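Long-range contact in aspartate-semialdehyde dehydrogenase (Thermus thermophilus, PDB 2YV3), which probably catalyses the NADPH-dependent reductive dephosphorylation of L-aspartyl-4-phosphate to L-aspartate-semialdehyde, a shared step in lysine, methionine and threonine biosynthesis: residues A[206-211]-A[225-229]. Sequence-based numbering, arbitrary orientation.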
loop_
_atom_site.group_PDB
_atom_site.type_symbol
_atom_site.label_atom_id
_atom_site.label_comp_id
_atom_site.label_asym_id
_atom_site.label_seq_id
_atom_site.Cartn_x
_atom_site.Cartn_y
_atom_site.Cartn_z
ATOM N N GLU A 206 13.730 -2.408 7.946
ATOM C CA GLU A 206 12.519 -1.667 8.283
ATOM C C GLU A 206 11.439 -2.642 8.751
ATOM O O GLU A 206 10.935 -2.537 9.860
ATOM C CB GLU A 206 12.017 -0.893 7.065
ATOM C CG GLU A 206 10.966 0.135 7.381
ATOM C CD GLU A 206 11.529 1.410 7.987
ATOM O OE1 GLU A 206 12.738 1.469 8.351
ATOM O OE2 GLU A 206 10.739 2.369 8.108
ATOM N N GLU A 207 11.090 -3.593 7.895
ATOM C CA GLU A 207 10.093 -4.600 8.227
ATOM C C GLU A 207 10.392 -5.214 9.589
ATOM O O GLU A 207 9.524 -5.240 10.466
ATOM C CB GLU A 207 10.081 -5.706 7.161
ATOM C CG GLU A 207 9.595 -5.223 5.819
ATOM C CD GLU A 207 9.770 -6.229 4.702
ATOM O OE1 GLU A 207 10.922 -6.568 4.371
ATOM O OE2 GLU A 207 8.752 -6.683 4.150
ATOM N N MET A 208 11.629 -5.689 9.752
ATOM C CA MET A 208 12.079 -6.341 10.980
ATOM C C MET A 208 11.918 -5.557 12.274
ATOM O O MET A 208 11.834 -6.137 13.363
ATOM C CB MET A 208 13.527 -6.793 10.823
ATOM C CG MET A 208 13.626 -8.106 10.077
ATOM S SD MET A 208 12.238 -9.154 10.589
ATOM C CE MET A 208 12.714 -9.621 12.239
ATOM N N LYS A 209 11.853 -4.238 12.140
ATOM C CA LYS A 209 11.689 -3.344 13.269
ATOM C C LYS A 209 10.264 -3.429 13.795
ATOM O O LYS A 209 10.056 -3.439 15.011
ATOM C CB LYS A 209 12.039 -1.923 12.830
ATOM C CG LYS A 209 13.513 -1.807 12.485
ATOM C CD LYS A 209 13.830 -0.668 11.521
ATOM C CE LYS A 209 13.703 0.709 12.164
ATOM N NZ LYS A 209 14.164 1.788 11.241
ATOM N N VAL A 210 9.284 -3.517 12.890
ATOM C CA VAL A 210 7.885 -3.611 13.298
ATOM C C VAL A 210 7.756 -4.707 14.338
ATOM O O VAL A 210 6.834 -4.694 15.140
ATOM C CB VAL A 210 6.938 -3.943 12.098
ATOM C CG1 VAL A 210 5.491 -4.101 12.581
ATOM C CG2 VAL A 210 7.031 -2.848 11.034
ATOM N N VAL A 211 8.700 -5.647 14.327
ATOM C CA VAL A 211 8.714 -6.770 15.267
ATOM C C VAL A 211 9.592 -6.556 16.509
ATOM O O VAL A 211 9.078 -6.499 17.625
ATOM C CB VAL A 211 9.194 -8.056 14.580
ATOM C CG1 VAL A 211 8.807 -9.263 15.425
ATOM C CG2 VAL A 211 8.617 -8.148 13.179
ATOM N N ILE A 225 4.586 -11.366 14.341
ATOM C CA ILE A 225 4.381 -10.210 13.496
ATOM C C ILE A 225 5.074 -10.334 12.142
ATOM O O ILE A 225 6.263 -10.653 12.071
ATOM C CB ILE A 225 4.893 -8.924 14.175
ATOM C CG1 ILE A 225 4.499 -8.901 15.640
ATOM C CG2 ILE A 225 4.291 -7.707 13.502
ATOM C CD1 ILE A 225 5.111 -7.721 16.395
ATOM N N SER A 226 4.310 -10.080 11.081
ATOM C CA SER A 226 4.801 -10.103 9.698
ATOM C C SER A 226 4.503 -8.708 9.177
ATOM O O SER A 226 3.516 -8.102 9.585
ATOM C CB SER A 226 4.031 -11.136 8.870
ATOM O OG SER A 226 4.342 -11.075 7.486
ATOM N N ALA A 227 5.348 -8.188 8.294
ATOM C CA ALA A 227 5.129 -6.846 7.741
ATOM C C ALA A 227 5.873 -6.626 6.431
ATOM O O ALA A 227 7.000 -7.097 6.269
ATOM C CB ALA A 227 5.558 -5.791 8.755
ATOM N N THR A 228 5.235 -5.916 5.502
ATOM C CA THR A 228 5.841 -5.603 4.209
ATOM C C THR A 228 5.942 -4.095 4.114
ATOM O O THR A 228 4.930 -3.430 3.931
ATOM C CB THR A 228 4.980 -6.055 2.998
ATOM O OG1 THR A 228 4.730 -7.458 3.067
ATOM C CG2 THR A 228 5.719 -5.730 1.666
ATOM N N ALA A 229 7.149 -3.557 4.222
ATOM C CA ALA A 229 7.335 -2.121 4.141
ATOM C C ALA A 229 7.349 -1.672 2.689
ATOM O O ALA A 229 8.190 -2.114 1.906
ATOM C CB ALA A 229 8.650 -1.712 4.835
#
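Residues 206-211, near the start of helix 205-219, run roughly antiparallel to strand 225-228, at 151°, with the axes 7.4 Å apart at closest approach. The pair belongs to the alpha/beta dimerisation domain of the semialdehyde dehydrogenase family. The helix packs on one face of the mixed sheet at an edge strand (within this chain), which hydrogen-bonds through its backbone to strand 143-151. Ile225, Ala227 and Ala229 direct their CB atoms toward the helix, whereas Ser226 points away. The CA atoms of Glu207 and Ala227 are 5.5 Å apart, a close approach consistent with the small side chain of Ala227. Val210 fits between Ile225 and Ala227, with CG1 3.9 Å from Ile225 CG2 and CG2 4.0 Å from Ala227 CB. Val211 CG2 lies 3.9 Å from Ile225 CB. Glu206 touches Ala229 and forms a salt bridge with Lys209. Its side chain also lies beside Cys125, the predicted acyl-thioester nucleophile, and Gln152, a predicted substrate-binding residue, so the N-terminal end of this helix probably borders the active site. Glu207 faces the dimer interface, where its OE1 forms a salt bridge with Arg292 of the second subunit. Its other carboxylate oxygen, OE2, sits 2.8 Å from Ala227 O.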